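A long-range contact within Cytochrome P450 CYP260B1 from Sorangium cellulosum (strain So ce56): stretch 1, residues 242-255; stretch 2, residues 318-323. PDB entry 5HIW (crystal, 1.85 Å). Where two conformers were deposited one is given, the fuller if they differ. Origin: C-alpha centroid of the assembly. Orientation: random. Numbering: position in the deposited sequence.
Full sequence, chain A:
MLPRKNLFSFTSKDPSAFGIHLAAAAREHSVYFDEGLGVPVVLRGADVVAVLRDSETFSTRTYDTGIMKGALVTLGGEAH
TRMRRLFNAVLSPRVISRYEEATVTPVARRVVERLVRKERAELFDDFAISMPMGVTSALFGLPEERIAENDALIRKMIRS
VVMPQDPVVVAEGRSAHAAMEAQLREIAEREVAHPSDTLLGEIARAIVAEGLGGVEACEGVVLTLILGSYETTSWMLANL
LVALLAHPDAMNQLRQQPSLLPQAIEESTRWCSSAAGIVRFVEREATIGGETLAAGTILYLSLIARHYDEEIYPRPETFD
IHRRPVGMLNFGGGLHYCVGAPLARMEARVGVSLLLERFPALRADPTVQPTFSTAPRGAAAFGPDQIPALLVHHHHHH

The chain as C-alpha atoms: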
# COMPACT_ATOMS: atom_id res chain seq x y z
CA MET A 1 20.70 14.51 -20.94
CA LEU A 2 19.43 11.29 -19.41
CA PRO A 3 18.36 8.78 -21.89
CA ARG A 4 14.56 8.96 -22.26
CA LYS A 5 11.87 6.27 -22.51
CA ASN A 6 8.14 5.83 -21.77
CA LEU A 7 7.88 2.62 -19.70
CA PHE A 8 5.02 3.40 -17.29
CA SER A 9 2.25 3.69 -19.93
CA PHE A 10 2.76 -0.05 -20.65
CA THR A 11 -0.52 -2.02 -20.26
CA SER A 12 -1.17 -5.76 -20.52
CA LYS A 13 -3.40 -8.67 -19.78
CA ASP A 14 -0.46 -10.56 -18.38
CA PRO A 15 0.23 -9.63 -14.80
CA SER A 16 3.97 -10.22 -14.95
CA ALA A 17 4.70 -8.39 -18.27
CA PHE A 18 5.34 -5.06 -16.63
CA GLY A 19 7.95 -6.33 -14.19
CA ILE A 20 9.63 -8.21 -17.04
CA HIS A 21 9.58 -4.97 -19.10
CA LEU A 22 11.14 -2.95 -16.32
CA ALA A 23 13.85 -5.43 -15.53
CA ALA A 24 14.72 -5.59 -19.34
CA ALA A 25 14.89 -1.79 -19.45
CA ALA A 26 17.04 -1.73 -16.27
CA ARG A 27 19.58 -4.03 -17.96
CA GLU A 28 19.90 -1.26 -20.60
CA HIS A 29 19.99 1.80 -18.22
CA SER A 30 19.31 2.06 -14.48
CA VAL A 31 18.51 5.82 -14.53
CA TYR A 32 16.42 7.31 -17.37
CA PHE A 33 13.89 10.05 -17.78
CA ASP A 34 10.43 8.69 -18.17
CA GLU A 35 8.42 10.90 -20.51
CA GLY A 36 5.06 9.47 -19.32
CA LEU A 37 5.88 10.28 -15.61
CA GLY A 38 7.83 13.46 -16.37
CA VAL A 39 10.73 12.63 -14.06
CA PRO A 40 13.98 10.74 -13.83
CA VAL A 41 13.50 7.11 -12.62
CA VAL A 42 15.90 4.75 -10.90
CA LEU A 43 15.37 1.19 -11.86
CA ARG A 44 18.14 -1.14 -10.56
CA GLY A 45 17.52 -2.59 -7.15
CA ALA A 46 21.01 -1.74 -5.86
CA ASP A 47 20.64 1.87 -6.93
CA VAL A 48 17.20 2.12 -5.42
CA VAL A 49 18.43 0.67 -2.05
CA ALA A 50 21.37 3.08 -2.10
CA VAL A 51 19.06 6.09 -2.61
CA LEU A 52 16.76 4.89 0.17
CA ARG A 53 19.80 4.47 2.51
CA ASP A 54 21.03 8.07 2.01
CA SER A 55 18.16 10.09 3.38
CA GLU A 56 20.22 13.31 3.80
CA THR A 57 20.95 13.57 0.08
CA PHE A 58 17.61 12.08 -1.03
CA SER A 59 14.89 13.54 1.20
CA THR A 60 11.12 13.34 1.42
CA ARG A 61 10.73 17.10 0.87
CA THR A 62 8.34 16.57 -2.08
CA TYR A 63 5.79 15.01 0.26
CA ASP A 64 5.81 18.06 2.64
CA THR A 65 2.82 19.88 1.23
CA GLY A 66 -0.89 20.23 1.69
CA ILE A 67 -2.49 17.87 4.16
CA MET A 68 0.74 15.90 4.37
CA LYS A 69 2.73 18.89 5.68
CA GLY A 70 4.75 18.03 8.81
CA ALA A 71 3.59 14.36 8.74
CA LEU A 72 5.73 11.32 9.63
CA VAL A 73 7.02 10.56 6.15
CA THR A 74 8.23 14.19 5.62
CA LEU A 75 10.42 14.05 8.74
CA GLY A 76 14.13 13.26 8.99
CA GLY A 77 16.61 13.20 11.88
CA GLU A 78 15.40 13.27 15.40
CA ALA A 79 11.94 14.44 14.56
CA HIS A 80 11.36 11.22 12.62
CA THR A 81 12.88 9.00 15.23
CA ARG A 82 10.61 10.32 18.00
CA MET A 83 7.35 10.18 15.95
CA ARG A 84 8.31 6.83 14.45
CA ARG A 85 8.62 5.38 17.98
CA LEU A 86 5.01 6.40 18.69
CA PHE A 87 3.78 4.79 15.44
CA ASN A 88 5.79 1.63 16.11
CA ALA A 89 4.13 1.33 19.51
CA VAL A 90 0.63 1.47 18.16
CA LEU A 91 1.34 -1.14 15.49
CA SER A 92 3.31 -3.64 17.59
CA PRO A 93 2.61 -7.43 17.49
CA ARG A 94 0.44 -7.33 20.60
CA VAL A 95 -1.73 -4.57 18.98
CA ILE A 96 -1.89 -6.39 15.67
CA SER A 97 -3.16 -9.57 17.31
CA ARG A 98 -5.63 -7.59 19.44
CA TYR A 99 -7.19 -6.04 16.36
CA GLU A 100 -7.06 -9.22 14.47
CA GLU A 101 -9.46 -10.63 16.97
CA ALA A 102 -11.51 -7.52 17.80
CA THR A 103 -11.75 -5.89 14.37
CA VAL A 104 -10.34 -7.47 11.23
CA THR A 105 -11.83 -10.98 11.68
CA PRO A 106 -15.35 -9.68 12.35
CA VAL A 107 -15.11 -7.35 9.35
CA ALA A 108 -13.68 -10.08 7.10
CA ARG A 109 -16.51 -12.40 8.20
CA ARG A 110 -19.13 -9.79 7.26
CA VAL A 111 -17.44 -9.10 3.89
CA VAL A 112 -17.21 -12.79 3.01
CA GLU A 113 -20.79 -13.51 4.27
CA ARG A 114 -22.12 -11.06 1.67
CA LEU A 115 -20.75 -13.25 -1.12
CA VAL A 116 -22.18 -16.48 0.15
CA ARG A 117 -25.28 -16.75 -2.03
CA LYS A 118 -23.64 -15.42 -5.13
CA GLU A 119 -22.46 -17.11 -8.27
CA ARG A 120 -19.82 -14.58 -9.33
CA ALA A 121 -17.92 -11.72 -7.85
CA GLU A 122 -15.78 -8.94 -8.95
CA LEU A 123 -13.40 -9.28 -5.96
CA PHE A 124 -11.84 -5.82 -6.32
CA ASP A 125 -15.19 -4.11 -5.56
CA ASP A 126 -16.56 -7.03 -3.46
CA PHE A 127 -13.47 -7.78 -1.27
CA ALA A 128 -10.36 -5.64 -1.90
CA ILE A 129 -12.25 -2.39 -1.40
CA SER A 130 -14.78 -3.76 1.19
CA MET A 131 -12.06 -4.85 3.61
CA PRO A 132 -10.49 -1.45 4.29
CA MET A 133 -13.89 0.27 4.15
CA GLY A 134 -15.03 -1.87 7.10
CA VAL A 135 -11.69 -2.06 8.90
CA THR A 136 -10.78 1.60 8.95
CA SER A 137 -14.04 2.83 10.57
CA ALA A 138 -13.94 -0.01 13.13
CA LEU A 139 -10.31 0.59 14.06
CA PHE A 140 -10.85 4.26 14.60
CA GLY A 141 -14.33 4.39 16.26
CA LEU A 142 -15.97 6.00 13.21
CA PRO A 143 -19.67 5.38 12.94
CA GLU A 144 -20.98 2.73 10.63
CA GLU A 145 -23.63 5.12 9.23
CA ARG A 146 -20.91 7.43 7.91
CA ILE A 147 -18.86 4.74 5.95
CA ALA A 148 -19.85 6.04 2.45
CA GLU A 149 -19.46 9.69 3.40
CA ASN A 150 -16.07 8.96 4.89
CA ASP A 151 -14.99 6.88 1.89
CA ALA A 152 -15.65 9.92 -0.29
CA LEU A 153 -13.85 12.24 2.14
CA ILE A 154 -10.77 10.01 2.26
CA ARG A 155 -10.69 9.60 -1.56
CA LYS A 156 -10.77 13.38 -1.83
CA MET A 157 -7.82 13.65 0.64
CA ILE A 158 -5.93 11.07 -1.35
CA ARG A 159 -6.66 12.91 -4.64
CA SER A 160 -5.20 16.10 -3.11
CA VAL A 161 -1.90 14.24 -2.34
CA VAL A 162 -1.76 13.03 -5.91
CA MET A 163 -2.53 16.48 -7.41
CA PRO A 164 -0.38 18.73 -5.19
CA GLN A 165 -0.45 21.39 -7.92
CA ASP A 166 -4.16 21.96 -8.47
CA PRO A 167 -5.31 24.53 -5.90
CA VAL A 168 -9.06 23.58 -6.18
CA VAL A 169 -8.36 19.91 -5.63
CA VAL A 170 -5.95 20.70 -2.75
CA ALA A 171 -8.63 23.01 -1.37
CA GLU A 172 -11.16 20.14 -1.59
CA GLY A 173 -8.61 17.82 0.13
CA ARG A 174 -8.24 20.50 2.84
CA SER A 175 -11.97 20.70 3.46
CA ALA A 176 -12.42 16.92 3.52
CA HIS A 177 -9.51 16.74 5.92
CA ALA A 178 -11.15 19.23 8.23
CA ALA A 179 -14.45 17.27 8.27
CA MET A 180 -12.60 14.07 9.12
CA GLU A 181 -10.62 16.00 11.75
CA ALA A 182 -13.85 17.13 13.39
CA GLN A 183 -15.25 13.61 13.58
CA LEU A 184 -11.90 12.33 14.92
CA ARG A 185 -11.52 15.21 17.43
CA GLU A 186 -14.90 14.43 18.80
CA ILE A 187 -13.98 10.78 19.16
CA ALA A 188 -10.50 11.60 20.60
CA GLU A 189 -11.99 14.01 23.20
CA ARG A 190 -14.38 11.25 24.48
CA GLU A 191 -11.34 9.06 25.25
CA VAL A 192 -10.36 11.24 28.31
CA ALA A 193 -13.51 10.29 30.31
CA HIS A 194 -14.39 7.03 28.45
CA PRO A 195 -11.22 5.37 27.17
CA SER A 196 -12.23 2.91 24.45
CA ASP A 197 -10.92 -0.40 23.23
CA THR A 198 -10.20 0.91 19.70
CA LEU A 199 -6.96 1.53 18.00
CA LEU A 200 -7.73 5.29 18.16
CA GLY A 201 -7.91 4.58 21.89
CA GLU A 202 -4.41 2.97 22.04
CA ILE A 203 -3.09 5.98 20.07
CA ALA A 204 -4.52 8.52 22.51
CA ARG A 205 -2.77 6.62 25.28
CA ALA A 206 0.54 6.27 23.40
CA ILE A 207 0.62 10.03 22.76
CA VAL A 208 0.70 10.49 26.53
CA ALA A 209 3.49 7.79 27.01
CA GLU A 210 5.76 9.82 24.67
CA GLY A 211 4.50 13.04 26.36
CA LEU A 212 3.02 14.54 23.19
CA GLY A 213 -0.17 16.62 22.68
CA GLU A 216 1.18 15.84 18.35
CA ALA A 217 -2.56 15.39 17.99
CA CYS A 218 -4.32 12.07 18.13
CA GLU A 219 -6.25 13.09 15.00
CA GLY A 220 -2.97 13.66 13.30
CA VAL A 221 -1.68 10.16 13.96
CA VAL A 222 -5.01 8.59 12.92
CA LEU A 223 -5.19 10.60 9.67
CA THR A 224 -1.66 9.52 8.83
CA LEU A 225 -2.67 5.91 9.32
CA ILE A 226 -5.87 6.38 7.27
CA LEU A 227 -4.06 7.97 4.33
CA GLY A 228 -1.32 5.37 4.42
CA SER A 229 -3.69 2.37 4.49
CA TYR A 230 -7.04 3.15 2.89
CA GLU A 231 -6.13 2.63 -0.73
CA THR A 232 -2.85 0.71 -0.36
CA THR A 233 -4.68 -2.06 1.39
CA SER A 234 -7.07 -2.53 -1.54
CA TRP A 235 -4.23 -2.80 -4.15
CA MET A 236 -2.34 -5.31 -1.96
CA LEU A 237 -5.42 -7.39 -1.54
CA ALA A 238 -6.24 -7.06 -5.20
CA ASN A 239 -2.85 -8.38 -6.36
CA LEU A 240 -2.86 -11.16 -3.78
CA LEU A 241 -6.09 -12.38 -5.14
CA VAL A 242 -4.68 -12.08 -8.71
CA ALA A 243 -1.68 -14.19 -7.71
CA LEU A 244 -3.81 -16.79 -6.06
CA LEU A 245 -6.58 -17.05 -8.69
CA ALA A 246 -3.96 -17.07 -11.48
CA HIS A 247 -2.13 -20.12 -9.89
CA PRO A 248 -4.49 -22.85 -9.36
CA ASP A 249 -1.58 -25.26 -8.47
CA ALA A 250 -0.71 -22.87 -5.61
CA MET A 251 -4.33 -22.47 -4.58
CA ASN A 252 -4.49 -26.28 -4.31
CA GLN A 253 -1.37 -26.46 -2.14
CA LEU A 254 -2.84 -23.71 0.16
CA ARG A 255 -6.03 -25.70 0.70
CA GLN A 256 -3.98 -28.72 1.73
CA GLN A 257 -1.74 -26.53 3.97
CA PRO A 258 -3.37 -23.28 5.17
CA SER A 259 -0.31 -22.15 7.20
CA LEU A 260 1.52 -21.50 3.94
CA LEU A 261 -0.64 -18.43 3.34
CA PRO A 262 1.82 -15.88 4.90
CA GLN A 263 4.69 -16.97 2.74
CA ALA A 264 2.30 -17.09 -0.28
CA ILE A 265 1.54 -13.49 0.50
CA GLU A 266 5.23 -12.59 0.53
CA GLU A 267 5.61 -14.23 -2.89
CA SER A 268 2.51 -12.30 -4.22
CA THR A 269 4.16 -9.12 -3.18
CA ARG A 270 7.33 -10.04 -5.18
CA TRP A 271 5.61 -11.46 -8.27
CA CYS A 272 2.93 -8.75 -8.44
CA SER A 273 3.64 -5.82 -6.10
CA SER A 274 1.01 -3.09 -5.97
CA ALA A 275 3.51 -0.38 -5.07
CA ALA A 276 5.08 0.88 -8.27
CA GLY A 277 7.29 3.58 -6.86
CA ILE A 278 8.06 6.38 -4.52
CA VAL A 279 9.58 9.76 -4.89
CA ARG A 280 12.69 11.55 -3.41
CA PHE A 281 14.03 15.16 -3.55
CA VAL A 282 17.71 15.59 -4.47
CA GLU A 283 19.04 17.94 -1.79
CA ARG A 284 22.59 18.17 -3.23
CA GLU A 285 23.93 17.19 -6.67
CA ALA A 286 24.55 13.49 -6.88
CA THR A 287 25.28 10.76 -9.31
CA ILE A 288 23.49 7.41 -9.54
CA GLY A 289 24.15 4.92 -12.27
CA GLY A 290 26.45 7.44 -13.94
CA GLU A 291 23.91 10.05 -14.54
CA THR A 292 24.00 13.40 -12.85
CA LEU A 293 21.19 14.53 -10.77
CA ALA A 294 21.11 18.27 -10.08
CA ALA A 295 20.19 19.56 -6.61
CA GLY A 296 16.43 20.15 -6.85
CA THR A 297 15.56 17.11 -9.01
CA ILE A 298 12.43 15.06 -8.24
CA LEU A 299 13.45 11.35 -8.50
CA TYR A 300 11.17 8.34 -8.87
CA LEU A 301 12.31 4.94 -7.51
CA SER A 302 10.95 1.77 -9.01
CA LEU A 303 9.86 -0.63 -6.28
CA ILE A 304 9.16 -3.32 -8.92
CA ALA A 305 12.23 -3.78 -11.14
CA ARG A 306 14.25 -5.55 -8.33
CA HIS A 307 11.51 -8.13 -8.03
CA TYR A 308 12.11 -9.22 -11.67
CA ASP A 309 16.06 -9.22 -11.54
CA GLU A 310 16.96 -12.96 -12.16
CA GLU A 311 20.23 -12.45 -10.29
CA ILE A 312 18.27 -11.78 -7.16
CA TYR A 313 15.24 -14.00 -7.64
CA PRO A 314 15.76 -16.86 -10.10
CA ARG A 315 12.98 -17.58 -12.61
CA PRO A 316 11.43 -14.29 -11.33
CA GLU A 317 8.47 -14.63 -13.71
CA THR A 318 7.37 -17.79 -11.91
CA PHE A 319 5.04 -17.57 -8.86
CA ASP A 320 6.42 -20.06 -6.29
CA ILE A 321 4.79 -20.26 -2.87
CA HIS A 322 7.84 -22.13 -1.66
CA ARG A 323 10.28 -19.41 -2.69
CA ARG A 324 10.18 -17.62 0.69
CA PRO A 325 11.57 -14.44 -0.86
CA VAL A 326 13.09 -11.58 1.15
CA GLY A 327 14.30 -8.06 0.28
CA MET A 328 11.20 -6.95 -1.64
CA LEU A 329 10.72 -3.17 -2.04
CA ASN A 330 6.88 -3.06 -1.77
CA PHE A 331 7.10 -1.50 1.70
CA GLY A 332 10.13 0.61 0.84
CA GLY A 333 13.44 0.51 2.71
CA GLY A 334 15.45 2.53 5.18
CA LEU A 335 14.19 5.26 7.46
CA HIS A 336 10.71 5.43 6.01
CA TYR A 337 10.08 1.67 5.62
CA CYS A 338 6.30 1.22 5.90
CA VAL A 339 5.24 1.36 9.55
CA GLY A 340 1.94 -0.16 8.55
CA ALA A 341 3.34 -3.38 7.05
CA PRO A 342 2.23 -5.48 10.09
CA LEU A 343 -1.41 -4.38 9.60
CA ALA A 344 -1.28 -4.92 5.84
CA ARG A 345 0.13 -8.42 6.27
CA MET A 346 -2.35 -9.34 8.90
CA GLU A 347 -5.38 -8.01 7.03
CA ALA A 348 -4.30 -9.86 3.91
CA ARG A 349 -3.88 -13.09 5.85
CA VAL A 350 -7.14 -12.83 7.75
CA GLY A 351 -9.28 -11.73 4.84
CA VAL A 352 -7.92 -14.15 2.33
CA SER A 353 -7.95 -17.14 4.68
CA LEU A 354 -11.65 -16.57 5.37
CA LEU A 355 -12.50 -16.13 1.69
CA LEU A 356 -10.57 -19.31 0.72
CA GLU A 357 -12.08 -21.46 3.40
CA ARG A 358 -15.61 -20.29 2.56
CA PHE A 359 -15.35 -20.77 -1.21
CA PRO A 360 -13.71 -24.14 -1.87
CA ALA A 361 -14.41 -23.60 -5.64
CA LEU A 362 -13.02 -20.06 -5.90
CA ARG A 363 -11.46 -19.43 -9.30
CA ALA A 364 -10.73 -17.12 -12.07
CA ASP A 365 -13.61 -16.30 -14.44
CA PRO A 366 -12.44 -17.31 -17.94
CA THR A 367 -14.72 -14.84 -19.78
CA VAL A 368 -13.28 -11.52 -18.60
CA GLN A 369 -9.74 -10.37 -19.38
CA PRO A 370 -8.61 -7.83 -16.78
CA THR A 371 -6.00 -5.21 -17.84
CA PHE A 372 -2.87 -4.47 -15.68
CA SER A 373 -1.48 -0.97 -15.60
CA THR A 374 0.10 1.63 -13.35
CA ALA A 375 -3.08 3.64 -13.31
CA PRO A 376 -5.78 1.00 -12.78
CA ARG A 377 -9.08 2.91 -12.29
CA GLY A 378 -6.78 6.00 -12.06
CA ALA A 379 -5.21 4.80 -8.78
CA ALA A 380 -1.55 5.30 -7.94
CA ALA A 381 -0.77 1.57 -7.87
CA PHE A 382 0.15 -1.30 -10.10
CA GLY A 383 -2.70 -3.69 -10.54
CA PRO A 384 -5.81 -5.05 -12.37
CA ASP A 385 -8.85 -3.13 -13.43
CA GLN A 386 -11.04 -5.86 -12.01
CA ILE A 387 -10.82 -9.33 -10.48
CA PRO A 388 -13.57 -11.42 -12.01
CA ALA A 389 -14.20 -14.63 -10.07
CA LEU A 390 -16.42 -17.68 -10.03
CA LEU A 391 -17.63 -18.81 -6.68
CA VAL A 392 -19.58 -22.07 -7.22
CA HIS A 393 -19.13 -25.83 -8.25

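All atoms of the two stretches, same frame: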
# COMPACT_ATOMS: atom_id res chain seq x y z
N VAL A 242 -5.13 -11.80 -7.33
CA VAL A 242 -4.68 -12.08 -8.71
C VAL A 242 -3.73 -13.26 -8.68
O VAL A 242 -3.91 -14.26 -9.42
CB VAL A 242 -4.05 -10.86 -9.38
CG1 VAL A 242 -3.27 -11.21 -10.69
CG2 VAL A 242 -5.10 -9.78 -9.72
N ALA A 243 -2.74 -13.15 -7.83
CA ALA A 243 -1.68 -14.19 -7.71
C ALA A 243 -2.26 -15.48 -7.35
O ALA A 243 -1.82 -16.53 -7.89
CB ALA A 243 -0.67 -13.78 -6.68
N LEU A 244 -3.21 -15.51 -6.40
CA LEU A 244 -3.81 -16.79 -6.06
C LEU A 244 -4.72 -17.35 -7.17
O LEU A 244 -4.57 -18.53 -7.56
CB LEU A 244 -4.62 -16.75 -4.73
CG LEU A 244 -3.67 -16.41 -3.55
CD1 LEU A 244 -4.43 -16.31 -2.26
CD2 LEU A 244 -2.48 -17.35 -3.38
N LEU A 245 -5.66 -16.57 -7.67
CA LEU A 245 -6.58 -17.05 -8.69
C LEU A 245 -5.85 -17.41 -9.98
O LEU A 245 -6.28 -18.33 -10.69
CB LEU A 245 -7.62 -16.04 -9.01
CG LEU A 245 -8.56 -15.58 -7.88
CD1 LEU A 245 -9.44 -14.44 -8.38
CD2 LEU A 245 -9.39 -16.72 -7.38
N ALA A 246 -4.74 -16.74 -10.27
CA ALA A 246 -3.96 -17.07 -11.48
C ALA A 246 -3.11 -18.37 -11.31
O ALA A 246 -2.45 -18.80 -12.28
CB ALA A 246 -3.04 -15.93 -11.88
N HIS A 247 -3.06 -18.97 -10.15
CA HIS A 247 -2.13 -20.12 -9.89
C HIS A 247 -2.90 -21.16 -9.23
O HIS A 247 -2.83 -21.40 -8.03
CB HIS A 247 -0.81 -19.72 -9.14
CG HIS A 247 0.01 -18.74 -9.91
ND1 HIS A 247 -0.10 -17.39 -9.73
CD2 HIS A 247 0.88 -18.90 -10.94
CE1 HIS A 247 0.69 -16.76 -10.57
NE2 HIS A 247 1.29 -17.65 -11.33
N PRO A 248 -3.76 -21.83 -10.03
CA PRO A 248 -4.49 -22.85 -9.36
C PRO A 248 -3.63 -23.97 -8.72
O PRO A 248 -4.11 -24.62 -7.84
CB PRO A 248 -5.39 -23.42 -10.50
CG PRO A 248 -4.59 -23.18 -11.69
CD PRO A 248 -4.11 -21.76 -11.45
N ASP A 249 -2.38 -24.23 -9.15
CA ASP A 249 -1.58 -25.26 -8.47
C ASP A 249 -1.27 -24.77 -7.01
O ASP A 249 -1.27 -25.52 -6.04
CB ASP A 249 -0.25 -25.55 -9.23
CG ASP A 249 -0.44 -26.42 -10.58
OD1 ASP A 249 -1.52 -26.99 -10.79
OD2 ASP A 249 0.53 -26.55 -11.40
N ALA A 250 -1.01 -23.48 -6.90
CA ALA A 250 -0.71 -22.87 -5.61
C ALA A 250 -1.95 -22.83 -4.78
O ALA A 250 -1.90 -23.06 -3.60
CB ALA A 250 -0.19 -21.44 -5.83
N MET A 251 -3.11 -22.55 -5.39
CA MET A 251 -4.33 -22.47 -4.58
C MET A 251 -4.66 -23.85 -4.05
O MET A 251 -5.14 -23.97 -2.96
CB MET A 251 -5.52 -21.88 -5.34
CG MET A 251 -5.72 -20.40 -4.97
SD MET A 251 -7.10 -19.58 -5.80
CE MET A 251 -8.47 -20.17 -4.82
N ASN A 252 -4.31 -24.88 -4.80
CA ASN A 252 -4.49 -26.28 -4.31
C ASN A 252 -3.56 -26.66 -3.12
O ASN A 252 -4.00 -27.28 -2.11
CB ASN A 252 -4.33 -27.29 -5.48
CG ASN A 252 -5.53 -27.29 -6.41
OD1 ASN A 252 -6.64 -26.88 -6.03
ND2 ASN A 252 -5.32 -27.73 -7.65
N GLN A 253 -2.30 -26.31 -3.24
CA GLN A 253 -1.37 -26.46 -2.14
C GLN A 253 -1.88 -25.73 -0.88
O GLN A 253 -1.83 -26.33 0.24
CB GLN A 253 0.03 -25.98 -2.54
CG GLN A 253 0.72 -26.85 -3.59
CD GLN A 253 1.94 -26.19 -4.19
OE1 GLN A 253 1.86 -25.11 -4.77
NE2 GLN A 253 3.09 -26.82 -4.03
N LEU A 254 -2.36 -24.48 -1.02
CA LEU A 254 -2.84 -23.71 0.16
C LEU A 254 -4.00 -24.37 0.86
O LEU A 254 -4.18 -24.21 2.05
CB LEU A 254 -3.22 -22.23 -0.14
CG LEU A 254 -2.03 -21.27 -0.35
CD1 LEU A 254 -2.46 -20.01 -1.06
CD2 LEU A 254 -1.26 -20.92 0.92
N ARG A 255 -4.87 -25.04 0.11
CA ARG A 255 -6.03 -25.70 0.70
C ARG A 255 -5.55 -26.85 1.57
O ARG A 255 -6.01 -27.02 2.69
CB ARG A 255 -6.96 -26.25 -0.40
CG ARG A 255 -7.44 -25.20 -1.39
CD ARG A 255 -8.92 -25.32 -1.76
NE ARG A 255 -9.45 -24.04 -2.24
CZ ARG A 255 -10.16 -23.19 -1.50
NH1 ARG A 255 -10.47 -23.48 -0.25
NH2 ARG A 255 -10.59 -22.06 -2.05
N THR A 318 8.10 -16.68 -12.49
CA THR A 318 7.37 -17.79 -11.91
C THR A 318 6.93 -17.48 -10.46
O THR A 318 7.77 -17.09 -9.65
CB THR A 318 8.27 -19.05 -11.94
OG1 THR A 318 8.53 -19.39 -13.34
CG2 THR A 318 7.60 -20.25 -11.25
N PHE A 319 5.63 -17.65 -10.20
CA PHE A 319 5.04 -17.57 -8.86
C PHE A 319 5.29 -18.87 -8.14
O PHE A 319 4.71 -19.95 -8.52
CB PHE A 319 3.57 -17.34 -9.00
CG PHE A 319 2.86 -17.13 -7.70
CD1 PHE A 319 3.02 -15.95 -7.01
CD2 PHE A 319 2.16 -18.16 -7.12
CE1 PHE A 319 2.41 -15.76 -5.80
CE2 PHE A 319 1.52 -17.99 -5.89
CZ PHE A 319 1.68 -16.75 -5.22
N ASP A 320 6.12 -18.83 -7.10
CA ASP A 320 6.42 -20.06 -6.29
C ASP A 320 6.14 -19.86 -4.85
O ASP A 320 6.93 -19.13 -4.22
CB ASP A 320 7.92 -20.36 -6.47
CG ASP A 320 8.35 -21.65 -5.83
OD1 ASP A 320 7.61 -22.33 -5.09
OD2 ASP A 320 9.53 -21.96 -6.07
N ILE A 321 5.12 -20.50 -4.28
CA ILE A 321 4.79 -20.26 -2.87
C ILE A 321 5.80 -20.82 -1.94
O ILE A 321 5.80 -20.44 -0.75
CB ILE A 321 3.35 -20.66 -2.44
CG1 ILE A 321 3.09 -22.17 -2.44
CG2 ILE A 321 2.32 -19.92 -3.31
CD1 ILE A 321 1.70 -22.41 -1.84
N HIS A 322 6.67 -21.69 -2.45
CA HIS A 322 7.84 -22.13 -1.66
C HIS A 322 9.11 -21.31 -1.78
O HIS A 322 10.08 -21.61 -1.08
CB HIS A 322 8.12 -23.61 -1.95
CG HIS A 322 6.91 -24.47 -1.73
ND1 HIS A 322 6.40 -24.73 -0.48
CD2 HIS A 322 6.06 -25.05 -2.61
CE1 HIS A 322 5.31 -25.45 -0.59
NE2 HIS A 322 5.10 -25.70 -1.87
N ARG A 323 9.14 -20.28 -2.62
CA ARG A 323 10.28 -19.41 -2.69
C ARG A 323 10.73 -18.75 -1.39
O ARG A 323 11.93 -18.55 -1.18
CB ARG A 323 10.06 -18.34 -3.79
CG ARG A 323 11.25 -17.45 -4.05
CD ARG A 323 10.85 -16.35 -5.02
NE ARG A 323 10.35 -16.80 -6.27
CZ ARG A 323 11.10 -17.00 -7.35
NH1 ARG A 323 12.37 -16.75 -7.30
NH2 ARG A 323 10.52 -17.23 -8.51

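What fills the hollow on the helical side? The ring of Phe319 does most of it. Its side chain, with chi1 in the t well, reaches toward the bend where one helix gives way to the next, and the ring lodges among Ala243, His247 and Ala250. Two of these three are alanines, and their single methyls leave room for a full benzyl group: Ala243 CB lies 3.8 Å from Phe319 CE1, and Ala250 CB sits at the ring's edge, 3.9 Å from Phe319 CE2. Over one face of the ring lies the carbonyl oxygen of Ala243. Phe319 gives up more surface to the contact than any other residue, and its wholly apolar side chain suits a place that is buried.

How does a histidine come to form one wall of this pocket? His247 stands just before the second helix, at its N-cap position, and its side chain folds back on the preceding helix, where His247 ND1 donates a hydrogen bond to Ala243 O at 2.7 Å. That bond is nearly straight and helps fix the ring, which then offers a flat surface to Phe319. The two rings form an offset stack, with centroids 4.5 Å apart and planes inclined by 21°. The offset brings the methylene over the imidazole: Phe319 CB lies 3.4 Å from the centroid of the His247 ring in a CH-pi contact, and only 3.3 Å from His247 NE2.

Where does the second bump go? Ile321 points toward the second helix and meets residues one turn apart on it. Ile321 CG2 packs 3.9 Å from Ala250 CB, while Ile321 CD1 extends to within 4.2 Å of Leu254 CG. The small methyl of Ala250 thus serves both bumps. The end of Leu254 meets the tip of the isoleucine. Branched, apolar Ile321 suits this buried site because its separate arms can reach different neighbours.

What closes the outer margin? Gln253 lies along Ile321, with Gln253 OE1 3.9 Å from Ile321 CG1, and its amide reaches the edge of the His322 ring. Gln253 NE2 and His322 NE2 are 3.2 Å apart, but the angle is poor and they are not hydrogen-bonded. No hydrogen bond crosses between the stretches, so shape and apolar packing carry the contact. Polar bonds instead brace the second stretch from within: His322 N donates to Asp320 OD1 at 2.9 Å, and Arg323 N to Asp320 O at 3.0 Å, within the type I turn that carries Ile321.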